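Local coordinates for protein tRNA (guanine-N(1)-)-methyltransferase (Corynebacterium diphtheriae, PDB 7KFF) that methylates N1 of a guanine in tRNA, probably the guanine at position 37 beside the anticodon, with S-adenosylmethionine as the likely methyl donor, at residues L29-L32 against R33-L36; T149-D152 against A153-W156; D179-T183 against Y184-E188; L271-T274 against W275-P279. One frame throughout, in Å; residues are numbered along the deposited sequence. Where two conformers were deposited one is given.

Contact 1. Residues L29-L32 against R33-L36; sequences LDPL and RHAL
Arg33 closes a 3-10 turn by giving its backbone N to Asp30 O at 3.0 Å. Its side chain runs out extended from CG to NE. This reach brings Arg33 NH1 to a water, 2.9 Å away in the guanidinium plane, which in turn donates to Leu29 O. NH2 finds its partner farther off, at Val48 O. His34 continues the turn: its N bonds Pro31 O at 3.1 Å. With CG beside its own backbone N (chi1 -68°), the imidazole folds back over the turn, and Asp30 O sits 3.7 Å above the His34 ring plane, over its centre. His34 ND1 comes 3.5 Å from Pro31 CA. Next, Ala35 and Leu36 lead into helix 35-42 and pack on Phe25 and Ile197 of the second subunit, whereas Leu29 and Leu32 turn to helix 200-211. One side of the turn therefore meets the partner subunit and another a helix of its own chain. Two successive i to i+3 bonds and one water hold the backbone carbonyls, while His34 ND1 is buried without a hydrogen-bond partner, consistent with the ring being placed largely by packing, with Asp30 O over one face and Pro31 close by.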
loop_
_atom_site.group_PDB
_atom_site.type_symbol
_atom_site.label_atom_id
_atom_site.label_comp_id
_atom_site.label_asym_id
_atom_site.label_seq_id
_atom_site.Cartn_x
_atom_site.Cartn_y
_atom_site.Cartn_z
ATOM N N LEU A 29 2.472 12.030 -8.141
ATOM C CA LEU A 29 2.322 12.556 -6.797
ATOM C C LEU A 29 1.287 13.666 -6.688
ATOM O O LEU A 29 1.140 14.260 -5.614
ATOM C CB LEU A 29 3.655 13.009 -6.239
ATOM C CG LEU A 29 4.697 11.953 -5.899
ATOM C CD1 LEU A 29 4.140 10.863 -4.938
ATOM C CD2 LEU A 29 5.303 11.267 -7.133
ATOM N N ASP A 30 0.548 13.929 -7.750
ATOM C CA ASP A 30 -0.511 14.934 -7.683
ATOM C C ASP A 30 -1.492 14.692 -6.525
ATOM O O ASP A 30 -1.961 15.664 -5.931
ATOM C CB ASP A 30 -1.245 15.052 -9.024
ATOM C CG ASP A 30 -0.449 15.801 -10.100
ATOM O OD1 ASP A 30 0.607 16.392 -9.804
ATOM O OD2 ASP A 30 -0.910 15.803 -11.261
ATOM N N PRO A 31 -1.792 13.450 -6.125
ATOM C CA PRO A 31 -2.717 13.257 -4.995
ATOM C C PRO A 31 -2.204 13.735 -3.654
ATOM O O PRO A 31 -3.010 13.851 -2.714
ATOM C CB PRO A 31 -3.013 11.753 -5.015
ATOM C CG PRO A 31 -2.808 11.355 -6.448
ATOM C CD PRO A 31 -1.611 12.196 -6.891
ATOM N N LEU A 32 -0.915 14.067 -3.519
ATOM C CA LEU A 32 -0.462 14.687 -2.282
ATOM C C LEU A 32 -1.086 16.060 -2.080
ATOM O O LEU A 32 -1.001 16.604 -0.978
ATOM C CB LEU A 32 1.063 14.829 -2.267
ATOM C CG LEU A 32 1.885 13.546 -2.250
ATOM C CD1 LEU A 32 3.365 13.873 -2.304
ATOM C CD2 LEU A 32 1.593 12.711 -0.998
ATOM N N ARG A 33 -1.680 16.641 -3.127
ATOM C CA ARG A 33 -2.375 17.916 -3.027
ATOM C C ARG A 33 -3.889 17.776 -3.173
ATOM O O ARG A 33 -4.595 18.770 -3.356
ATOM C CB ARG A 33 -1.805 18.884 -4.059
ATOM C CG ARG A 33 -0.422 19.346 -3.695
ATOM C CD ARG A 33 0.201 20.198 -4.758
ATOM N NE ARG A 33 1.232 21.057 -4.194
ATOM C CZ ARG A 33 2.519 20.759 -4.112
ATOM N NH1 ARG A 33 2.977 19.592 -4.558
ATOM N NH2 ARG A 33 3.359 21.640 -3.600
ATOM N N HIS A 34 -4.408 16.566 -3.082
ATOM C CA HIS A 34 -5.837 16.315 -3.115
ATOM C C HIS A 34 -6.334 15.911 -1.740
ATOM O O HIS A 34 -5.563 15.540 -0.855
ATOM C CB HIS A 34 -6.152 15.175 -4.088
ATOM C CG HIS A 34 -5.890 15.531 -5.510
ATOM N ND1 HIS A 34 -5.594 14.595 -6.482
ATOM C CD2 HIS A 34 -5.890 16.732 -6.127
ATOM C CE1 HIS A 34 -5.390 15.216 -7.631
ATOM N NE2 HIS A 34 -5.575 16.509 -7.446
ATOM N N ALA A 35 -7.649 16.017 -1.567
ATOM C CA ALA A 35 -8.350 15.509 -0.380
ATOM C C ALA A 35 -7.657 16.026 0.882
ATOM O O ALA A 35 -7.323 17.218 0.956
ATOM C CB ALA A 35 -8.518 13.994 -0.475
ATOM N N LEU A 36 -7.427 15.172 1.889
ATOM C CA LEU A 36 -7.052 15.655 3.213
ATOM C C LEU A 36 -5.642 16.240 3.238
ATOM O O LEU A 36 -5.385 17.206 3.962
ATOM C CB LEU A 36 -7.196 14.529 4.226
ATOM C CG LEU A 36 -7.236 14.943 5.683
ATOM C CD1 LEU A 36 -8.509 15.796 5.900
ATOM C CD2 LEU A 36 -7.219 13.746 6.605
HETATM O O HOH W 1 1.811 17.159 -5.697
#

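Contact 2. Residues T149-D152 against A153-W156; sequences TQED and ARAW
The indole of Trp156 carries Asp152 on one face: Asp152 O lies 3.2 Å above the ring plane toward its rim, and Asp152 CB sits 3.8 Å from the centroid of the six-membered ring, only 9° off the normal, a CH-pi contact. The carboxylate lies over the same face, parallel to it within 1°, at the CZ2-CH2 rim. Arg154 has Gln150 O and Glu151 CA over one face of its guanidinium, both offset toward the rim, with a water in plane at the edge. That water accepts from Arg154 NH1 and from Gln150 NE2. A bend at chi3 (-69°) turns the guanidinium back over the first turn, where Arg154 NH1 comes 3.5 Å from Gln150 CG and the two side chains cross at about a right angle.

Thr149 and Asp152 form a capping box at the N-terminus of helix 150-156: Asp152 N donates to Thr149 OG1 at 3.0 Å, and Thr149 N returns a bond to Asp152 OD2 at 3.0 Å from above the carboxylate plane. OD2 also forms a salt bridge with Arg187, so this oxygen has two donors. Four i to i+4 backbone bonds follow, from Ala153 to Trp156. Trp156 wedges between strand 137-141 and helix 200-211, Ala153 packs on Phe148 and Leu213, and Gln150 OE1 reaches Val195 N of the second subunit.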
loop_
_atom_site.group_PDB
_atom_site.type_symbol
_atom_site.label_atom_id
_atom_site.label_comp_id
_atom_site.label_asym_id
_atom_site.label_seq_id
_atom_site.Cartn_x
_atom_site.Cartn_y
_atom_site.Cartn_z
ATOM N N THR A 149 4.773 -0.296 9.205
ATOM C CA THR A 149 3.874 -0.614 10.305
ATOM C C THR A 149 3.254 0.671 10.836
ATOM O O THR A 149 3.719 1.784 10.579
ATOM C CB THR A 149 4.610 -1.307 11.466
ATOM O OG1 THR A 149 5.503 -0.355 12.048
ATOM C CG2 THR A 149 5.340 -2.563 11.022
ATOM N N GLN A 150 2.195 0.506 11.614
ATOM C CA GLN A 150 1.584 1.664 12.255
ATOM C C GLN A 150 2.552 2.324 13.230
ATOM O O GLN A 150 2.498 3.542 13.431
ATOM C CB GLN A 150 0.269 1.292 12.936
ATOM C CG GLN A 150 -0.560 2.482 13.366
ATOM C CD GLN A 150 -1.028 3.344 12.211
ATOM O OE1 GLN A 150 -1.118 2.882 11.066
ATOM N NE2 GLN A 150 -1.278 4.620 12.489
ATOM N N GLU A 151 3.430 1.544 13.855
ATOM C CA GLU A 151 4.459 2.135 14.702
ATOM C C GLU A 151 5.384 3.039 13.894
ATOM O O GLU A 151 5.762 4.122 14.360
ATOM C CB GLU A 151 5.261 1.026 15.377
ATOM C CG GLU A 151 6.289 1.498 16.385
ATOM C CD GLU A 151 6.871 0.352 17.193
ATOM O OE1 GLU A 151 7.658 -0.435 16.630
ATOM O OE2 GLU A 151 6.529 0.235 18.390
ATOM N N ASP A 152 5.776 2.608 12.691
ATOM C CA ASP A 152 6.547 3.484 11.812
ATOM C C ASP A 152 5.781 4.775 11.546
ATOM O O ASP A 152 6.354 5.869 11.572
ATOM C CB ASP A 152 6.799 2.835 10.445
ATOM C CG ASP A 152 7.776 1.686 10.457
ATOM O OD1 ASP A 152 8.723 1.669 11.262
ATOM O OD2 ASP A 152 7.575 0.800 9.592
ATOM N N ALA A 153 4.472 4.663 11.271
ATOM C CA ALA A 153 3.693 5.857 10.969
ATOM C C ALA A 153 3.720 6.829 12.139
ATOM O O ALA A 153 3.900 8.039 11.959
ATOM C CB ALA A 153 2.261 5.476 10.597
ATOM N N ARG A 154 3.574 6.312 13.358
ATOM C CA ARG A 154 3.636 7.175 14.535
ATOM C C ARG A 154 5.005 7.821 14.652
ATOM O O ARG A 154 5.112 9.022 14.885
ATOM C CB ARG A 154 3.310 6.394 15.814
ATOM C CG ARG A 154 1.861 5.973 15.921
ATOM C CD ARG A 154 1.491 5.538 17.316
ATOM N NE ARG A 154 2.112 4.281 17.726
ATOM C CZ ARG A 154 1.641 3.074 17.408
ATOM N NH1 ARG A 154 0.551 2.961 16.666
ATOM N NH2 ARG A 154 2.283 1.991 17.814
ATOM N N ALA A 155 6.068 7.022 14.548
ATOM C CA ALA A 155 7.415 7.585 14.623
ATOM C C ALA A 155 7.606 8.699 13.594
ATOM O O ALA A 155 8.088 9.793 13.912
ATOM C CB ALA A 155 8.463 6.492 14.402
ATOM N N TRP A 156 7.242 8.422 12.344
ATOM C CA TRP A 156 7.552 9.349 11.264
ATOM C C TRP A 156 6.673 10.594 11.301
ATOM O O TRP A 156 7.059 11.614 10.729
ATOM C CB TRP A 156 7.482 8.641 9.918
ATOM C CG TRP A 156 8.485 7.510 9.834
ATOM C CD1 TRP A 156 9.582 7.326 10.634
ATOM C CD2 TRP A 156 8.452 6.391 8.938
ATOM N NE1 TRP A 156 10.246 6.167 10.274
ATOM C CE2 TRP A 156 9.561 5.575 9.243
ATOM C CE3 TRP A 156 7.604 6.013 7.891
ATOM C CZ2 TRP A 156 9.824 4.396 8.561
ATOM C CZ3 TRP A 156 7.875 4.840 7.205
ATOM C CH2 TRP A 156 8.973 4.037 7.557
HETATM O O HOH W 2 -1.300 5.117 15.475
#

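Contact 3. Residues D179-T183 against Y184-E188; sequences DAKKT and YRVRE
Val186 presses its CG2 methyl against Ala180 and Lys181, where helix 174-180 gives way to the strand: Val186 CG2 lies 3.7 Å from Lys181 CG and 4.0 Å from Ala180 CB. The valine and lysine side chains cross at about a right angle. CG2 stands beside the valine's own backbone N and anti to its carbonyl carbon, the branch that faces back toward the helix. Beyond the contact the lysine runs on extended, and NZ pairs with Glu178 in a salt bridge.

The phenol ring of Tyr184 takes a different approach. Its edge, at CD2, faces Ala180 O near the ring plane, and Tyr184 CD2 lies 4.2 Å from Ala180 CB. Thr183 lies alongside, pointing the same way, with Thr183 CG2 3.8 Å from Tyr184 CE2. The hydroxyl hydrogen-bonds Leu86 O, and the ring also meets Ala90 of helix 79-90 and Leu138 of strand 137-141.

These side chains pack about the short link from helix 174-180 to strand 185-190. The helix lies in the connection between strands 161-165 and 185-190 of the parallel sheet of this SPOUT-family methyltransferase. Ala180 O accepts twice, from Thr183 N and from Tyr184 N, the latter at 2.8 Å. A CA-H...O contact from Lys181 CA to Tyr184 O, 3.4 Å, adds to the turn.

Along the strand the side chains alternate: Val186 points back at the helix, while Arg185 and Arg187 point away. Arg187 NE donates to Glu188 O at 2.9 Å, with that oxygen close to the guanidinium plane.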
loop_
_atom_site.group_PDB
_atom_site.type_symbol
_atom_site.label_atom_id
_atom_site.label_comp_id
_atom_site.label_asym_id
_atom_site.label_seq_id
_atom_site.Cartn_x
_atom_site.Cartn_y
_atom_site.Cartn_z
ATOM N N ASP A 179 25.566 5.039 0.443
ATOM C CA ASP A 179 26.174 6.364 0.452
ATOM C C ASP A 179 25.256 7.406 1.083
ATOM O O ASP A 179 25.740 8.347 1.734
ATOM C CB ASP A 179 26.519 6.771 -0.972
ATOM C CG ASP A 179 27.105 8.145 -1.049
ATOM O OD1 ASP A 179 28.303 8.290 -0.736
ATOM O OD2 ASP A 179 26.390 9.077 -1.463
ATOM N N ALA A 180 23.937 7.260 0.909
ATOM C CA ALA A 180 22.996 8.230 1.448
ATOM C C ALA A 180 23.055 8.300 2.963
ATOM O O ALA A 180 22.655 9.314 3.541
ATOM C CB ALA A 180 21.577 7.891 0.995
ATOM N N LYS A 181 23.551 7.249 3.623
ATOM C CA LYS A 181 23.640 7.245 5.077
ATOM C C LYS A 181 24.565 8.333 5.606
ATOM O O LYS A 181 24.449 8.718 6.773
ATOM C CB LYS A 181 24.054 5.877 5.602
ATOM C CG LYS A 181 23.037 4.806 5.303
ATOM C CD LYS A 181 23.513 3.411 5.667
ATOM C CE LYS A 181 22.464 2.400 5.245
ATOM N NZ LYS A 181 22.916 1.005 5.499
ATOM N N LYS A 182 25.460 8.857 4.775
ATOM C CA LYS A 182 26.295 9.967 5.223
ATOM C C LYS A 182 25.474 11.222 5.470
ATOM O O LYS A 182 25.870 12.068 6.280
ATOM C CB LYS A 182 27.376 10.267 4.180
ATOM C CG LYS A 182 28.415 9.176 4.044
ATOM C CD LYS A 182 29.401 9.520 2.931
ATOM C CE LYS A 182 30.550 8.529 2.868
ATOM N NZ LYS A 182 31.463 8.846 1.724
ATOM N N THR A 183 24.342 11.360 4.784
ATOM C CA THR A 183 23.530 12.567 4.795
ATOM C C THR A 183 22.184 12.384 5.463
ATOM O O THR A 183 21.623 13.349 5.988
ATOM C CB THR A 183 23.293 13.019 3.344
ATOM O OG1 THR A 183 24.568 13.224 2.718
ATOM C CG2 THR A 183 22.486 14.296 3.274
ATOM N N TYR A 184 21.652 11.176 5.423
ATOM C CA TYR A 184 20.304 10.889 5.873
ATOM C C TYR A 184 20.320 9.740 6.874
ATOM O O TYR A 184 21.203 8.885 6.846
ATOM C CB TYR A 184 19.461 10.390 4.698
ATOM C CG TYR A 184 19.169 11.379 3.586
ATOM C CD1 TYR A 184 18.012 12.128 3.609
ATOM C CD2 TYR A 184 20.026 11.508 2.486
ATOM C CE1 TYR A 184 17.706 13.000 2.603
ATOM C CE2 TYR A 184 19.740 12.391 1.468
ATOM C CZ TYR A 184 18.556 13.133 1.543
ATOM O OH TYR A 184 18.188 14.014 0.563
ATOM N N ARG A 185 19.274 9.682 7.715
ATOM C CA ARG A 185 18.859 8.414 8.313
ATOM C C ARG A 185 18.069 7.663 7.251
ATOM O O ARG A 185 17.099 8.212 6.730
ATOM C CB ARG A 185 18.008 8.680 9.547
ATOM C CG ARG A 185 18.824 9.162 10.756
ATOM C CD ARG A 185 17.927 9.663 11.915
ATOM N NE ARG A 185 17.225 10.880 11.528
ATOM C CZ ARG A 185 15.906 11.029 11.443
ATOM N NH1 ARG A 185 15.074 10.046 11.762
ATOM N NH2 ARG A 185 15.406 12.182 11.030
ATOM N N VAL A 186 18.493 6.453 6.882
ATOM C CA VAL A 186 17.954 5.757 5.716
ATOM C C VAL A 186 17.124 4.564 6.166
ATOM O O VAL A 186 17.580 3.763 6.988
ATOM C CB VAL A 186 19.070 5.310 4.756
ATOM C CG1 VAL A 186 18.504 4.596 3.546
ATOM C CG2 VAL A 186 19.901 6.505 4.332
ATOM N N ARG A 187 15.924 4.433 5.601
ATOM C CA ARG A 187 15.065 3.281 5.829
ATOM C C ARG A 187 14.535 2.778 4.493
ATOM O O ARG A 187 13.872 3.514 3.759
ATOM C CB ARG A 187 13.910 3.655 6.763
ATOM C CG ARG A 187 12.789 2.656 6.782
ATOM C CD ARG A 187 13.117 1.285 7.476
ATOM N NE ARG A 187 11.924 0.457 7.356
ATOM C CZ ARG A 187 10.886 0.499 8.183
ATOM N NH1 ARG A 187 9.789 -0.183 7.928
ATOM N NH2 ARG A 187 10.966 1.221 9.281
ATOM N N GLU A 188 14.796 1.523 4.192
ATOM C CA GLU A 188 14.134 0.802 3.111
ATOM C C GLU A 188 12.838 0.224 3.654
ATOM O O GLU A 188 12.822 -0.338 4.751
ATOM C CB GLU A 188 15.037 -0.325 2.605
ATOM C CG GLU A 188 16.251 0.187 1.800
ATOM C CD GLU A 188 17.283 -0.882 1.508
ATOM O OE1 GLU A 188 17.836 -1.470 2.464
ATOM O OE2 GLU A 188 17.564 -1.135 0.323
#

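Contact 4. Residues L271-T274 against W275-P279; sequences LKRT and WEVRP
Arg273 and Val277 lie side by side on the close-packed part of this last turn of helix 259-277, Arg273 CD 3.7 Å from Val277 CG2. Bends at chi2 and chi3 (66° and 74°) curl the arginine toward the second subunit, where NH2 bonds Ala144 O. Arg278, leaving the helix, pairs with Glu280 and with Asp193 of the second subunit. Thr274 OG1 bonds Ser270 O and Leu234 N, while its side chain meets Leu281 and Leu282. Backbone bonds bind the turn, among them Trp275 N to Leu271 O and Glu276 N to Lys272 O, both 2.8 Å.

The other side is looser and hydrated. Lys272 and Glu276 form an i to i+4 salt bridge, Lys272 NZ to Glu276 OE2 at a rather long 3.2 Å, reached on the syn side but 32° out of the carboxylate plane; one water joins the same two atoms. Arg273 NE and Glu276 OE1 are 4.1 Å apart, too far for a salt bridge, and a second water spans them, donating to OE1. Glu276 thus balances two basic neighbours, one directly and both through water, which probably favours its charged form, while both arginines bond to the second subunit.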
loop_
_atom_site.group_PDB
_atom_site.type_symbol
_atom_site.label_atom_id
_atom_site.label_comp_id
_atom_site.label_asym_id
_atom_site.label_seq_id
_atom_site.Cartn_x
_atom_site.Cartn_y
_atom_site.Cartn_z
ATOM N N LEU A 271 -13.374 -8.825 17.930
ATOM C CA LEU A 271 -12.847 -10.178 18.080
ATOM C C LEU A 271 -13.290 -11.065 16.924
ATOM O O LEU A 271 -12.499 -11.862 16.404
ATOM C CB LEU A 271 -13.337 -10.797 19.384
ATOM C CG LEU A 271 -12.769 -10.185 20.660
ATOM C CD1 LEU A 271 -13.563 -10.615 21.876
ATOM C CD2 LEU A 271 -11.291 -10.578 20.809
ATOM N N LYS A 272 -14.557 -10.941 16.510
ATOM C CA LYS A 272 -15.093 -11.791 15.452
ATOM C C LYS A 272 -14.406 -11.495 14.122
ATOM O O LYS A 272 -13.993 -12.419 13.410
ATOM C CB LYS A 272 -16.602 -11.561 15.336
ATOM C CG LYS A 272 -17.294 -12.334 14.237
ATOM C CD LYS A 272 -18.813 -12.130 14.357
ATOM C CE LYS A 272 -19.595 -12.868 13.285
ATOM N NZ LYS A 272 -19.799 -12.019 12.090
ATOM N N ARG A 273 -14.262 -10.211 13.772
ATOM C CA ARG A 273 -13.609 -9.875 12.512
ATOM C C ARG A 273 -12.169 -10.360 12.535
ATOM O O ARG A 273 -11.672 -10.895 11.540
ATOM C CB ARG A 273 -13.671 -8.370 12.248
ATOM C CG ARG A 273 -12.984 -7.923 10.940
ATOM C CD ARG A 273 -13.675 -8.455 9.693
ATOM N NE ARG A 273 -14.923 -7.741 9.434
ATOM C CZ ARG A 273 -15.036 -6.660 8.666
ATOM N NH1 ARG A 273 -16.227 -6.088 8.511
ATOM N NH2 ARG A 273 -13.974 -6.159 8.036
ATOM N N THR A 274 -11.483 -10.198 13.672
ATOM C CA THR A 274 -10.094 -10.653 13.757
ATOM C C THR A 274 -10.012 -12.173 13.634
ATOM O O THR A 274 -9.148 -12.701 12.924
ATOM C CB THR A 274 -9.464 -10.165 15.066
ATOM O OG1 THR A 274 -9.618 -8.742 15.182
ATOM C CG2 THR A 274 -7.980 -10.532 15.119
ATOM N N TRP A 275 -10.908 -12.889 14.310
ATOM C CA TRP A 275 -10.940 -14.337 14.180
ATOM C C TRP A 275 -11.204 -14.764 12.741
ATOM O O TRP A 275 -10.570 -15.700 12.245
ATOM C CB TRP A 275 -12.016 -14.904 15.099
ATOM C CG TRP A 275 -12.180 -16.375 14.972
ATOM C CD1 TRP A 275 -11.372 -17.342 15.488
ATOM C CD2 TRP A 275 -13.215 -17.055 14.260
ATOM N NE1 TRP A 275 -11.849 -18.585 15.155
ATOM C CE2 TRP A 275 -12.979 -18.437 14.397
ATOM C CE3 TRP A 275 -14.321 -16.630 13.526
ATOM C CZ2 TRP A 275 -13.808 -19.393 13.826
ATOM C CZ3 TRP A 275 -15.146 -17.584 12.958
ATOM C CH2 TRP A 275 -14.883 -18.948 13.108
ATOM N N GLU A 276 -12.145 -14.100 12.060
ATOM C CA GLU A 276 -12.485 -14.487 10.691
ATOM C C GLU A 276 -11.316 -14.291 9.741
ATOM O O GLU A 276 -11.069 -15.124 8.854
ATOM C CB GLU A 276 -13.648 -13.630 10.182
ATOM C CG GLU A 276 -14.980 -13.906 10.826
ATOM C CD GLU A 276 -16.044 -12.876 10.464
ATOM O OE1 GLU A 276 -15.705 -11.745 10.015
ATOM O OE2 GLU A 276 -17.233 -13.207 10.632
ATOM N N VAL A 277 -10.622 -13.166 9.872
ATOM C CA VAL A 277 -9.717 -12.692 8.846
ATOM C C VAL A 277 -8.251 -12.811 9.238
ATOM O O VAL A 277 -7.407 -13.041 8.366
ATOM C CB VAL A 277 -10.083 -11.221 8.523
ATOM C CG1 VAL A 277 -9.173 -10.660 7.479
ATOM C CG2 VAL A 277 -11.559 -11.090 8.095
ATOM N N ARG A 278 -7.928 -12.646 10.519
ATOM C CA ARG A 278 -6.540 -12.643 10.997
ATOM C C ARG A 278 -6.458 -13.412 12.307
ATOM O O ARG A 278 -6.025 -12.881 13.339
ATOM C CB ARG A 278 -6.054 -11.205 11.188
ATOM C CG ARG A 278 -6.047 -10.337 9.953
ATOM C CD ARG A 278 -4.933 -10.724 9.016
ATOM N NE ARG A 278 -3.611 -10.512 9.588
ATOM C CZ ARG A 278 -2.997 -9.336 9.665
ATOM N NH1 ARG A 278 -3.583 -8.239 9.215
ATOM N NH2 ARG A 278 -1.793 -9.237 10.190
ATOM N N PRO A 279 -6.836 -14.689 12.291
ATOM C CA PRO A 279 -6.870 -15.439 13.556
ATOM C C PRO A 279 -5.516 -15.551 14.236
ATOM O O PRO A 279 -5.460 -15.650 15.466
ATOM C CB PRO A 279 -7.438 -16.811 13.150
ATOM C CG PRO A 279 -7.145 -16.905 11.662
ATOM C CD PRO A 279 -7.293 -15.496 11.146
HETATM O O HOH W 3 -19.327 -11.802 9.215
HETATM O O HOH W 4 -16.968 -9.420 10.595
#

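In the fold
All four contacts are local, each within one continuous run of chain, and all mix buried with exposed residues. Contacts 2 and 4 are helical turns, contact 1 is a 3-10 turn leading into a helix, and contact 3 joins a helix to a strand of the parallel sheet. Contacts 2 and 3 touch through the salt bridge of Asp152 with Arg187. Contact 2 is nearest the core, about 8 Å between its centre and the chain's, and buries Trp156 against strand 137-141 and helix 200-211; contact 4, about 23 Å out, has a water-bridged Lys272-Glu276 pair. Contacts 1 and 3 lie between. Contacts 1 and 2 share helix 200-211, and all four reach the second subunit.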